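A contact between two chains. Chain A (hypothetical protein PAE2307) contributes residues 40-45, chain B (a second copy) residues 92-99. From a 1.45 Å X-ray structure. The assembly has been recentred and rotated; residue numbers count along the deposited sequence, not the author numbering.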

# COMPACT_ATOMS: atom_id res chain seq x y z
N VAL A 40 -11.08 -9.74 11.26
CA VAL A 40 -12.12 -9.13 12.09
C VAL A 40 -12.32 -7.64 11.89
O VAL A 40 -13.42 -7.13 12.11
N THR A 41 -11.27 -6.93 11.47
CA THR A 41 -11.38 -5.49 11.27
C THR A 41 -11.76 -5.12 9.84
O THR A 41 -11.91 -3.94 9.52
N SER A 42 -11.92 -6.12 8.99
CA SER A 42 -12.27 -5.88 7.59
C SER A 42 -13.77 -5.86 7.33
O SER A 42 -14.24 -5.03 6.57
N VAL A 43 -14.49 -6.80 7.94
CA VAL A 43 -15.94 -6.93 7.75
C VAL A 43 -16.64 -7.19 9.08
O VAL A 43 -16.28 -8.11 9.80
N PRO A 44 -17.68 -6.39 9.41
CA PRO A 44 -18.40 -6.58 10.68
C PRO A 44 -18.88 -7.99 11.01
O PRO A 44 -18.60 -8.50 12.10
N GLY A 45 -19.61 -8.63 10.10
CA GLY A 45 -20.12 -9.95 10.42
C GLY A 45 -19.36 -11.16 9.91
O GLY A 45 -19.91 -12.26 9.84
N ARG B 92 -23.40 3.08 6.73
CA ARG B 92 -24.14 2.32 7.73
C ARG B 92 -23.76 0.87 7.47
O ARG B 92 -23.37 0.51 6.35
N ASN B 93 -23.85 0.03 8.50
CA ASN B 93 -23.52 -1.39 8.39
C ASN B 93 -22.06 -1.64 8.04
O ASN B 93 -21.71 -2.68 7.49
N ALA B 94 -21.21 -0.67 8.37
CA ALA B 94 -19.77 -0.76 8.15
C ALA B 94 -19.13 0.36 8.96
O ALA B 94 -19.76 1.40 9.18
N TRP B 95 -17.91 0.13 9.43
CA TRP B 95 -17.19 1.14 10.20
C TRP B 95 -16.09 1.71 9.32
O TRP B 95 -15.64 1.07 8.38
N PRO B 96 -15.63 2.94 9.62
CA PRO B 96 -14.56 3.51 8.80
C PRO B 96 -13.34 2.61 8.64
O PRO B 96 -12.75 2.55 7.56
N ILE B 97 -12.94 1.90 9.70
CA ILE B 97 -11.76 1.05 9.57
C ILE B 97 -11.94 -0.07 8.55
O ILE B 97 -10.95 -0.63 8.08
N ASN B 98 -13.18 -0.38 8.21
CA ASN B 98 -13.44 -1.43 7.22
C ASN B 98 -13.21 -0.94 5.79
O ASN B 98 -13.02 -1.74 4.89
N VAL B 99 -13.22 0.38 5.59
CA VAL B 99 -13.08 0.94 4.25
C VAL B 99 -11.99 1.99 4.04
O VAL B 99 -11.65 2.29 2.89

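A single amide side chain can organise a small interface when both of its ends are engaged, and the contact between these two copies of PAE2307 is a compact example. At its centre lies N98(B). Its CA-to-CB bond runs sideways to the other stretch, but chi1 of -58° (m) and chi2 of 144° bring the amide nearer to chain A. Within its own chain, OD1 of N98(B) accepts a hydrogen bond from the backbone N of W95(B) at 2.9 Å, nearly straight at 172°, while the backbone N of N98(B) donates to O of W95(B), also at 2.9 Å. With OD1 held in this way, ND2 of N98(B) is left free to donate across the interface, to O of T41(A) at 2.6 Å; the bond is short, and its 133° angle shows that it is bent. ND2 of N98(B) also donates to water 1, 3.0 Å away, which in turn donates to O of V40(A) at 3.0 Å. Water 2 bridges main chains, donating to O of T41(A) at 2.9 Å and O of I97(B) at 2.7 Å, two carbonyls that could not bond to each other directly.

Apolar groups pack around this polar centre. P44(A), its ring C-gamma exo, points toward chain B; its CB lies 3.6 Å from CZ3 of W95(B), obliquely to the indole, and its CG lies 3.4 Å from OD1 of N98(B). The indole, with chi1 -74° (m) and chi2 -73°, reaches the proline although its CA-to-CB bond points sideways. I97(B) likewise starts sideways, and its p,t conformation brings CD1 to 4.2 Å from CB of T41(A). T41(A), chi1 61° (p), is also sideways; its OG1 is hydrogen-bonded elsewhere in the structure. By contrast, S42(A), an m rotamer, has its CA-to-CB bond pointing away: this serine meets chain B through its backbone, with O 3.3 Å from CB of N98(B).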

# COMPACT_ATOMS: atom_id res chain seq x y z
CB VAL A 40 -11.90 -9.40 13.61
CG1 VAL A 40 -11.77 -10.88 13.87
CG2 VAL A 40 -10.66 -8.66 14.12
CB THR A 41 -10.06 -4.76 11.64
OG1 THR A 41 -9.00 -5.23 10.80
CG2 THR A 41 -9.70 -5.01 13.09
CB SER A 42 -11.64 -6.93 6.67
OG SER A 42 -10.26 -6.69 6.48
CB VAL A 43 -16.26 -8.10 6.78
CG1 VAL A 43 -17.76 -8.25 6.60
CG2 VAL A 43 -15.57 -7.88 5.44
CB PRO A 44 -19.56 -5.59 10.57
CG PRO A 44 -18.98 -4.49 9.77
CD PRO A 44 -18.23 -5.24 8.67
CB ARG B 92 -25.66 2.48 7.55
CG ARG B 92 -26.28 3.74 8.14
CD ARG B 92 -27.80 3.67 7.95
NE ARG B 92 -28.51 4.88 8.39
CZ ARG B 92 -28.74 5.19 9.66
NH1 ARG B 92 -28.32 4.40 10.64
NH2 ARG B 92 -29.41 6.31 9.96
CB ASN B 93 -24.44 -2.07 7.38
CG ASN B 93 -25.90 -1.79 7.65
OD1 ASN B 93 -26.36 -1.91 8.79
ND2 ASN B 93 -26.64 -1.40 6.62
CB ALA B 94 -19.44 -0.60 6.66
CB TRP B 95 -16.58 0.54 11.47
CG TRP B 95 -17.58 0.24 12.56
CD1 TRP B 95 -18.23 1.14 13.36
CD2 TRP B 95 -18.03 -1.06 12.97
NE1 TRP B 95 -19.06 0.48 14.24
CE2 TRP B 95 -18.95 -0.86 14.02
CE3 TRP B 95 -17.74 -2.35 12.54
CZ2 TRP B 95 -19.59 -1.94 14.66
CZ3 TRP B 95 -18.37 -3.42 13.18
CH2 TRP B 95 -19.29 -3.21 14.23
CB PRO B 96 -14.25 4.82 9.51
CG PRO B 96 -15.61 5.24 9.98
CD PRO B 96 -16.17 3.94 10.55
CB ILE B 97 -11.31 0.42 10.92
CG1 ILE B 97 -12.44 -0.42 11.54
CG2 ILE B 97 -10.83 1.51 11.87
CD1 ILE B 97 -12.00 -1.19 12.78
CB ASN B 98 -14.90 -1.92 7.25
CG ASN B 98 -15.32 -2.47 8.59
OD1 ASN B 98 -16.45 -2.30 9.04
ND2 ASN B 98 -14.38 -3.12 9.27
CB VAL B 99 -14.42 1.58 3.80
CG1 VAL B 99 -15.55 0.59 3.91
CG2 VAL B 99 -14.72 2.82 4.65
O HOH W 1 -15.18 -4.77 11.62
O HOH W 2 -9.42 -2.45 9.46